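Anthranilate synthase component I (Streptococcus pneumoniae serotype 4, PDB 5KCK) belongs to the family of anthranilate synthase first components, enzymes of mixed alpha/beta fold in which helices pack against extended antiparallel beta-sheets. Local coordinates at residues A[68-72]-A[101-105]; A[71-75]-A[353-359]. All coordinates share one frame. Residues are numbered along the deposited sequence.

Interaction 1. Residues A[68-72]-A[101-105]; sequences RDPLD and MISLY
The start of helix 70-78 faces a 3-10 turn, 101-104, and the loop residue Y105. D69, extended (phi/psi -61/137), is the N-cap: its OD2 accepts D72 N at 2.8 Å and, weakly, L71 N at 2.9 Å. P70, with no amide hydrogen to offer, suits the first helical turn. The backbones stay apart (CA-CA 9.1 Å for D69 and L104, 9.3 Å for P70 and M101). P70 CG rests in the shallow notch where L104 CD1 (3.6 Å) and CE of selenomethionine M101 (3.7 Å) meet; the mmm rotamer of M101 curls that methyl to 4.1 Å from L71 CD2. P70 and M101 also pack on F54 and M121, setting the contact against strands 50-55 and 121-126. Y105 (chi1 m) reaches back, its OH 3.6 Å from L71 CG; with D69 chi1 t, Y105 OH, at the ring edge, donates to D69 OD1 at 2.6 Å. Both carboxylate oxygens, one capping the helix and one accepting the hydroxyl, are thus satisfied beside an apolar surface.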
ATOM      1  N   ARG A  68      36.321 -16.567 -20.291  1.00 42.70           N
ATOM      2  CA  ARG A  68      35.624 -15.433 -20.891  1.00 29.67           C
ATOM      3  C   ARG A  68      35.647 -14.252 -19.938  1.00 34.04           C
ATOM      4  O   ARG A  68      35.814 -14.414 -18.725  1.00 30.67           O
ATOM      5  CB  ARG A  68      34.160 -15.763 -21.225  1.00 29.94           C
ATOM      6  CG  ARG A  68      33.964 -16.834 -22.296  1.00 32.67           C
ATOM      7  CD  ARG A  68      34.263 -16.310 -23.704  1.00 31.17           C
ATOM      8  NE  ARG A  68      33.398 -15.188 -24.059  1.00 44.27           N
ATOM      9  CZ  ARG A  68      32.108 -15.298 -24.364  1.00 42.20           C
ATOM     10  NH1 ARG A  68      31.516 -16.481 -24.351  1.00 42.79           N
ATOM     11  NH2 ARG A  68      31.401 -14.217 -24.673  1.00 40.03           N
ATOM     12  N   ASP A  69      35.461 -13.056 -20.496  1.00 30.36           N
ATOM     13  CA  ASP A  69      35.191 -11.898 -19.654  1.00 28.92           C
ATOM     14  C   ASP A  69      33.902 -12.121 -18.866  1.00 25.92           C
ATOM     15  O   ASP A  69      32.905 -12.586 -19.428  1.00 41.24           O
ATOM     16  CB  ASP A  69      35.060 -10.623 -20.487  1.00 33.04           C
ATOM     17  CG  ASP A  69      34.521  -9.462 -19.674  1.00 39.93           C
ATOM     18  OD1 ASP A  69      35.339  -8.754 -19.055  1.00 45.60           O
ATOM     19  OD2 ASP A  69      33.283  -9.268 -19.632  1.00 37.85           O
ATOM     20  N   PRO A  70      33.876 -11.778 -17.573  1.00 31.45           N
ATOM     21  CA  PRO A  70      32.709 -12.146 -16.749  1.00 31.73           C
ATOM     22  C   PRO A  70      31.422 -11.450 -17.142  1.00 27.07           C
ATOM     23  O   PRO A  70      30.355 -12.066 -17.064  1.00 25.40           O
ATOM     24  CB  PRO A  70      33.145 -11.757 -15.327  1.00 38.14           C
ATOM     25  CG  PRO A  70      34.271 -10.796 -15.511  1.00 33.53           C
ATOM     26  CD  PRO A  70      34.965 -11.197 -16.774  1.00 29.72           C
ATOM     27  N   LEU A  71      31.472 -10.178 -17.538  1.00 27.29           N
ATOM     28  CA  LEU A  71      30.225  -9.498 -17.866  1.00 26.64           C
ATOM     29  C   LEU A  71      29.724  -9.888 -19.253  1.00 27.67           C
ATOM     30  O   LEU A  71      28.516 -10.070 -19.444  1.00 29.07           O
ATOM     31  CB  LEU A  71      30.395  -7.980 -17.746  1.00 24.56           C
ATOM     32  CG  LEU A  71      30.759  -7.485 -16.343  1.00 28.47           C
ATOM     33  CD1 LEU A  71      30.808  -5.959 -16.300  1.00 25.89           C
ATOM     34  CD2 LEU A  71      29.796  -8.035 -15.303  1.00 21.16           C
ATOM     35  N   ASP A  72      30.626 -10.029 -20.229  1.00 24.39           N
ATOM     36  CA  ASP A  72      30.204 -10.511 -21.543  1.00 32.07           C
ATOM     37  C   ASP A  72      29.594 -11.903 -21.441  1.00 35.63           C
ATOM     38  O   ASP A  72      28.570 -12.185 -22.072  1.00 32.73           O
ATOM     39  CB  ASP A  72      31.380 -10.521 -22.525  1.00 30.47           C
ATOM     40  CG  ASP A  72      31.883  -9.126 -22.851  1.00 50.53           C
ATOM     41  OD1 ASP A  72      31.214  -8.137 -22.470  1.00 55.94           O
ATOM     42  OD2 ASP A  72      32.945  -9.024 -23.502  1.00 58.56           O
HETATM   43  N   MSE A 101      35.038  -5.096  -9.164  1.00 24.33           N
HETATM   44  CA  MSE A 101      34.928  -5.513 -10.550  1.00 29.08           C
HETATM   45  C   MSE A 101      35.485  -4.454 -11.509  1.00 25.59           C
HETATM   46  O   MSE A 101      36.046  -4.791 -12.547  1.00 27.44           O
HETATM   47  CB  MSE A 101      33.475  -5.828 -10.883  1.00 39.81           C
HETATM   48  CG  MSE A 101      33.024  -7.159 -10.310  1.00 57.35           C
HETATM   49 SE   MSE A 101      33.833  -8.688 -11.236  1.00 67.99          SE
HETATM   50  CE  MSE A 101      33.176  -8.281 -13.033  1.00 47.16           C
ATOM     51  N   ILE A 102      35.349  -3.174 -11.149  1.00 27.56           N
ATOM     52  CA  ILE A 102      35.831  -2.110 -12.024  1.00 29.52           C
ATOM     53  C   ILE A 102      37.343  -2.197 -12.231  1.00 25.58           C
ATOM     54  O   ILE A 102      37.862  -1.659 -13.215  1.00 32.40           O
ATOM     55  CB  ILE A 102      35.414  -0.721 -11.474  1.00 29.18           C
ATOM     56  CG1 ILE A 102      35.574   0.361 -12.552  1.00 33.69           C
ATOM     57  CG2 ILE A 102      36.248  -0.342 -10.258  1.00 25.93           C
ATOM     58  CD1 ILE A 102      34.781   0.091 -13.819  1.00 37.19           C
ATOM     59  N   SER A 103      38.061  -2.891 -11.342  1.00 31.17           N
ATOM     60  CA  SER A 103      39.497  -3.081 -11.531  1.00 35.14           C
ATOM     61  C   SER A 103      39.812  -3.878 -12.790  1.00 35.55           C
ATOM     62  O   SER A 103      40.942  -3.803 -13.286  1.00 32.50           O
ATOM     63  CB  SER A 103      40.114  -3.776 -10.313  1.00 34.63           C
ATOM     64  OG  SER A 103      39.668  -5.118 -10.211  1.00 42.23           O
ATOM     65  N   LEU A 104      38.845  -4.640 -13.318  1.00 30.51           N
ATOM     66  CA  LEU A 104      39.038  -5.325 -14.589  1.00 33.26           C
ATOM     67  C   LEU A 104      39.067  -4.366 -15.767  1.00 33.90           C
ATOM     68  O   LEU A 104      39.565  -4.733 -16.836  1.00 31.31           O
ATOM     69  CB  LEU A 104      37.932  -6.354 -14.829  1.00 40.04           C
ATOM     70  CG  LEU A 104      37.808  -7.518 -13.854  1.00 48.67           C
ATOM     71  CD1 LEU A 104      36.857  -8.556 -14.425  1.00 53.04           C
ATOM     72  CD2 LEU A 104      39.167  -8.123 -13.565  1.00 49.55           C
ATOM     73  N   TYR A 105      38.543  -3.153 -15.601  1.00 29.85           N
ATOM     74  CA  TYR A 105      38.401  -2.236 -16.717  1.00 31.56           C
ATOM     75  C   TYR A 105      39.069  -0.894 -16.478  1.00 36.54           C
ATOM     76  O   TYR A 105      39.211  -0.119 -17.430  1.00 42.32           O
ATOM     77  CB  TYR A 105      36.910  -2.040 -17.053  1.00 27.42           C
ATOM     78  CG  TYR A 105      36.174  -3.365 -17.174  1.00 31.39           C
ATOM     79  CD1 TYR A 105      36.268  -4.137 -18.331  1.00 27.25           C
ATOM     80  CD2 TYR A 105      35.409  -3.857 -16.121  1.00 28.70           C
ATOM     81  CE1 TYR A 105      35.615  -5.362 -18.437  1.00 29.48           C
ATOM     82  CE2 TYR A 105      34.746  -5.071 -16.216  1.00 27.44           C
ATOM     83  CZ  TYR A 105      34.852  -5.823 -17.376  1.00 35.03           C
ATOM     84  OH  TYR A 105      34.196  -7.037 -17.467  1.00 32.74           O
TER

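Interaction 2. Residues A[71-75]-A[353-359]; sequences LDFLY and TAMDALK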
ATOM      1  N   LEU A  71      31.472 -10.178 -17.538  1.00 27.29           N
ATOM      2  CA  LEU A  71      30.225  -9.498 -17.866  1.00 26.64           C
ATOM      3  C   LEU A  71      29.724  -9.888 -19.253  1.00 27.67           C
ATOM      4  O   LEU A  71      28.516 -10.070 -19.444  1.00 29.07           O
ATOM      5  CB  LEU A  71      30.395  -7.980 -17.746  1.00 24.56           C
ATOM      6  CG  LEU A  71      30.759  -7.485 -16.343  1.00 28.47           C
ATOM      7  CD1 LEU A  71      30.808  -5.959 -16.300  1.00 25.89           C
ATOM      8  CD2 LEU A  71      29.796  -8.035 -15.303  1.00 21.16           C
ATOM      9  N   ASP A  72      30.626 -10.029 -20.229  1.00 24.39           N
ATOM     10  CA  ASP A  72      30.204 -10.511 -21.543  1.00 32.07           C
ATOM     11  C   ASP A  72      29.594 -11.903 -21.441  1.00 35.63           C
ATOM     12  O   ASP A  72      28.570 -12.185 -22.072  1.00 32.73           O
ATOM     13  CB  ASP A  72      31.380 -10.521 -22.525  1.00 30.47           C
ATOM     14  CG  ASP A  72      31.883  -9.126 -22.851  1.00 50.53           C
ATOM     15  OD1 ASP A  72      31.214  -8.137 -22.470  1.00 55.94           O
ATOM     16  OD2 ASP A  72      32.945  -9.024 -23.502  1.00 58.56           O
ATOM     17  N   PHE A  73      30.203 -12.786 -20.644  1.00 24.79           N
ATOM     18  CA  PHE A  73      29.650 -14.127 -20.502  1.00 29.34           C
ATOM     19  C   PHE A  73      28.297 -14.092 -19.804  1.00 25.53           C
ATOM     20  O   PHE A  73      27.353 -14.765 -20.232  1.00 25.54           O
ATOM     21  CB  PHE A  73      30.619 -15.033 -19.736  1.00 24.95           C
ATOM     22  CG  PHE A  73      30.174 -16.474 -19.675  1.00 26.93           C
ATOM     23  CD1 PHE A  73      30.233 -17.281 -20.805  1.00 26.27           C
ATOM     24  CD2 PHE A  73      29.686 -17.016 -18.492  1.00 27.48           C
ATOM     25  CE1 PHE A  73      29.819 -18.613 -20.757  1.00 28.58           C
ATOM     26  CE2 PHE A  73      29.276 -18.343 -18.431  1.00 27.76           C
ATOM     27  CZ  PHE A  73      29.340 -19.143 -19.564  1.00 25.67           C
ATOM     28  N   LEU A  74      28.185 -13.315 -18.726  1.00 27.92           N
ATOM     29  CA  LEU A  74      26.918 -13.248 -18.014  1.00 23.59           C
ATOM     30  C   LEU A  74      25.790 -12.818 -18.943  1.00 27.61           C
ATOM     31  O   LEU A  74      24.707 -13.415 -18.939  1.00 24.48           O
ATOM     32  CB  LEU A  74      27.029 -12.293 -16.831  1.00 20.67           C
ATOM     33  CG  LEU A  74      25.718 -12.016 -16.100  1.00 29.75           C
ATOM     34  CD1 LEU A  74      25.350 -13.199 -15.221  1.00 26.91           C
ATOM     35  CD2 LEU A  74      25.804 -10.711 -15.300  1.00 32.01           C
ATOM     36  N   TYR A  75      26.032 -11.797 -19.768  1.00 28.52           N
ATOM     37  CA  TYR A  75      24.981 -11.332 -20.661  1.00 26.22           C
ATOM     38  C   TYR A  75      24.635 -12.392 -21.692  1.00 31.66           C
ATOM     39  O   TYR A  75      23.456 -12.649 -21.957  1.00 25.69           O
ATOM     40  CB  TYR A  75      25.400 -10.043 -21.360  1.00 24.18           C
ATOM     41  CG  TYR A  75      24.249  -9.397 -22.090  1.00 23.87           C
ATOM     42  CD1 TYR A  75      23.352  -8.588 -21.410  1.00 24.29           C
ATOM     43  CD2 TYR A  75      24.047  -9.610 -23.455  1.00 24.19           C
ATOM     44  CE1 TYR A  75      22.287  -7.994 -22.070  1.00 34.37           C
ATOM     45  CE2 TYR A  75      22.982  -9.023 -24.128  1.00 26.63           C
ATOM     46  CZ  TYR A  75      22.104  -8.214 -23.422  1.00 31.12           C
ATOM     47  OH  TYR A  75      21.042  -7.615 -24.052  1.00 33.78           O
ATOM     48  N   THR A 353      24.808  -3.199 -24.906  1.00 28.05           N
ATOM     49  CA  THR A 353      23.865  -3.922 -24.056  1.00 26.74           C
ATOM     50  C   THR A 353      23.857  -3.310 -22.658  1.00 34.55           C
ATOM     51  O   THR A 353      24.561  -2.333 -22.373  1.00 26.80           O
ATOM     52  CB  THR A 353      24.221  -5.411 -23.946  1.00 24.75           C
ATOM     53  OG1 THR A 353      25.384  -5.538 -23.126  1.00 23.35           O
ATOM     54  CG2 THR A 353      24.487  -6.031 -25.336  1.00 22.53           C
ATOM     55  N   ALA A 354      23.075  -3.930 -21.765  1.00 23.18           N
ATOM     56  CA  ALA A 354      23.054  -3.488 -20.374  1.00 22.81           C
ATOM     57  C   ALA A 354      24.430  -3.582 -19.721  1.00 26.66           C
ATOM     58  O   ALA A 354      24.717  -2.824 -18.790  1.00 23.64           O
ATOM     59  CB  ALA A 354      22.039  -4.301 -19.569  1.00 27.92           C
HETATM   60  N   MSE A 355      25.289  -4.498 -20.179  1.00 19.20           N
HETATM   61  CA  MSE A 355      26.645  -4.594 -19.616  1.00 20.97           C
HETATM   62  C   MSE A 355      27.434  -3.306 -19.826  1.00 28.17           C
HETATM   63  O   MSE A 355      28.178  -2.877 -18.948  1.00 34.62           O
HETATM   64  CB  MSE A 355      27.406  -5.773 -20.224  1.00 22.57           C
HETATM   65  CG  MSE A 355      26.692  -7.097 -20.043  1.00 37.26           C
HETATM   66 SE   MSE A 355      26.538  -7.642 -18.167  1.00 47.52          SE
HETATM   67  CE  MSE A 355      24.895  -6.690 -17.618  1.00 34.74           C
ATOM     68  N   ASP A 356      27.269  -2.698 -21.002  1.00 25.37           N
ATOM     69  CA  ASP A 356      27.908  -1.413 -21.257  1.00 25.24           C
ATOM     70  C   ASP A 356      27.334  -0.324 -20.361  1.00 22.27           C
ATOM     71  O   ASP A 356      28.074   0.557 -19.917  1.00 23.20           O
ATOM     72  CB  ASP A 356      27.771  -1.061 -22.736  1.00 25.26           C
ATOM     73  CG  ASP A 356      28.324  -2.164 -23.638  1.00 32.46           C
ATOM     74  OD1 ASP A 356      29.562  -2.340 -23.644  1.00 31.95           O
ATOM     75  OD2 ASP A 356      27.529  -2.868 -24.310  1.00 22.03           O
ATOM     76  N   ALA A 357      26.037  -0.393 -20.048  1.00 19.99           N
ATOM     77  CA  ALA A 357      25.460   0.542 -19.089  1.00 19.75           C
ATOM     78  C   ALA A 357      26.074   0.343 -17.714  1.00 27.80           C
ATOM     79  O   ALA A 357      26.347   1.315 -16.996  1.00 20.82           O
ATOM     80  CB  ALA A 357      23.942   0.369 -19.024  1.00 21.33           C
ATOM     81  N   LEU A 358      26.301  -0.915 -17.333  1.00 26.02           N
ATOM     82  CA  LEU A 358      26.903  -1.207 -16.040  1.00 22.82           C
ATOM     83  C   LEU A 358      28.340  -0.712 -15.994  1.00 23.93           C
ATOM     84  O   LEU A 358      28.747  -0.045 -15.040  1.00 25.22           O
ATOM     85  CB  LEU A 358      26.832  -2.709 -15.764  1.00 23.16           C
ATOM     86  CG  LEU A 358      27.665  -3.222 -14.596  1.00 24.95           C
ATOM     87  CD1 LEU A 358      27.240  -2.508 -13.343  1.00 21.15           C
ATOM     88  CD2 LEU A 358      27.475  -4.713 -14.447  1.00 30.18           C
ATOM     89  N   LYS A 359      29.122  -1.018 -17.030  1.00 21.59           N
ATOM     90  CA  LYS A 359      30.508  -0.580 -17.044  1.00 26.56           C
ATOM     91  C   LYS A 359      30.620   0.936 -17.133  1.00 28.16           C
ATOM     92  O   LYS A 359      31.593   1.508 -16.637  1.00 32.53           O
ATOM     93  CB  LYS A 359      31.256  -1.252 -18.194  1.00 24.70           C
ATOM     94  CG  LYS A 359      31.413  -2.746 -17.982  1.00 31.18           C
ATOM     95  CD  LYS A 359      32.482  -3.337 -18.863  1.00 38.21           C
ATOM     96  CE  LYS A 359      31.963  -3.611 -20.249  1.00 36.49           C
ATOM     97  NZ  LYS A 359      33.057  -4.146 -21.099  1.00 48.16           N
TER
HETATM   98  O   HOH W   1      33.033  -6.698 -20.404  1.00 42.63           O
HETATM   99  O   HOH W   2      30.936  -4.749 -23.107  1.00 56.38           O
HETATM  100  O   HOH W   3      20.533  -5.060 -22.689  1.00 23.49           O
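This is a buried helix-helix contact between sequence-distant parts of the chain, helix 70-78 in the N-terminal family region and helix 354-361 in the C-terminal one. The short axes run roughly antiparallel, at 144° and 10.1 Å apart, with L71 and M355 closest (CA-CA 6.3 Å). Selenomethionine M355 is the central filler: long and flexible, it lies against L71, L74 and Y75, one side of a helix at i, i+3 and i+4. Its SE is 3.4 Å from L71 O, 3.9 Å from L71 CB and 4.3 Å from L74 CD2, while its CG meets Y75 CB at 3.5 Å. L71 CD1 extends the apolar seam to L358 CD2 (4.0 Å) and to the aliphatic part of K359 at CG (3.7 Å). Both helices also pack on L397 of strand 393-398, within an antiparallel sheet to which both family regions contribute strands. Helix 354-361 begins with a capping box: T353 OG1 accepts M355 N at 3.1 Å, and T353 N donates to D356 OD2 at 2.8 Å. The same threonine supplies a CH-pi contact, CB lying 3.7 Å from the centroid of the Y75 ring, over its face. Tyrosine suits both roles here: a flat face for T353 CB, and Y75 OH 2.9 Å from a water that accepts from A354 N at 2.9 Å. At the other end, D72 and K359 meet through two waters, with K359 NZ donating to them at 2.6 and 3.0 Å and weak bonds reaching D72 OD1; the second water donates to D356 OD1 at 2.8 Å.

In the fold
Helix 70-78 is common to both interactions, whose centres lie 9 Å apart and which share L71 and D72. Along the chain the helix comes first, then the loop 101-105 between strands 92-97 and 121-126, and, some 250 residues later, helix 354-361. Interaction 1 therefore stays within the N-terminal family region, whereas interaction 2 joins it to the C-terminal one. The two partners of the helix also touch each other, Y105 CZ lying 3.7 Å from K359 CD, and L71 packs against both. Strands 92-97 and 393-398 are neighbours in the large antiparallel sheet, which likewise unites the two regions: helix packing and strand pairing make them one continuous structure.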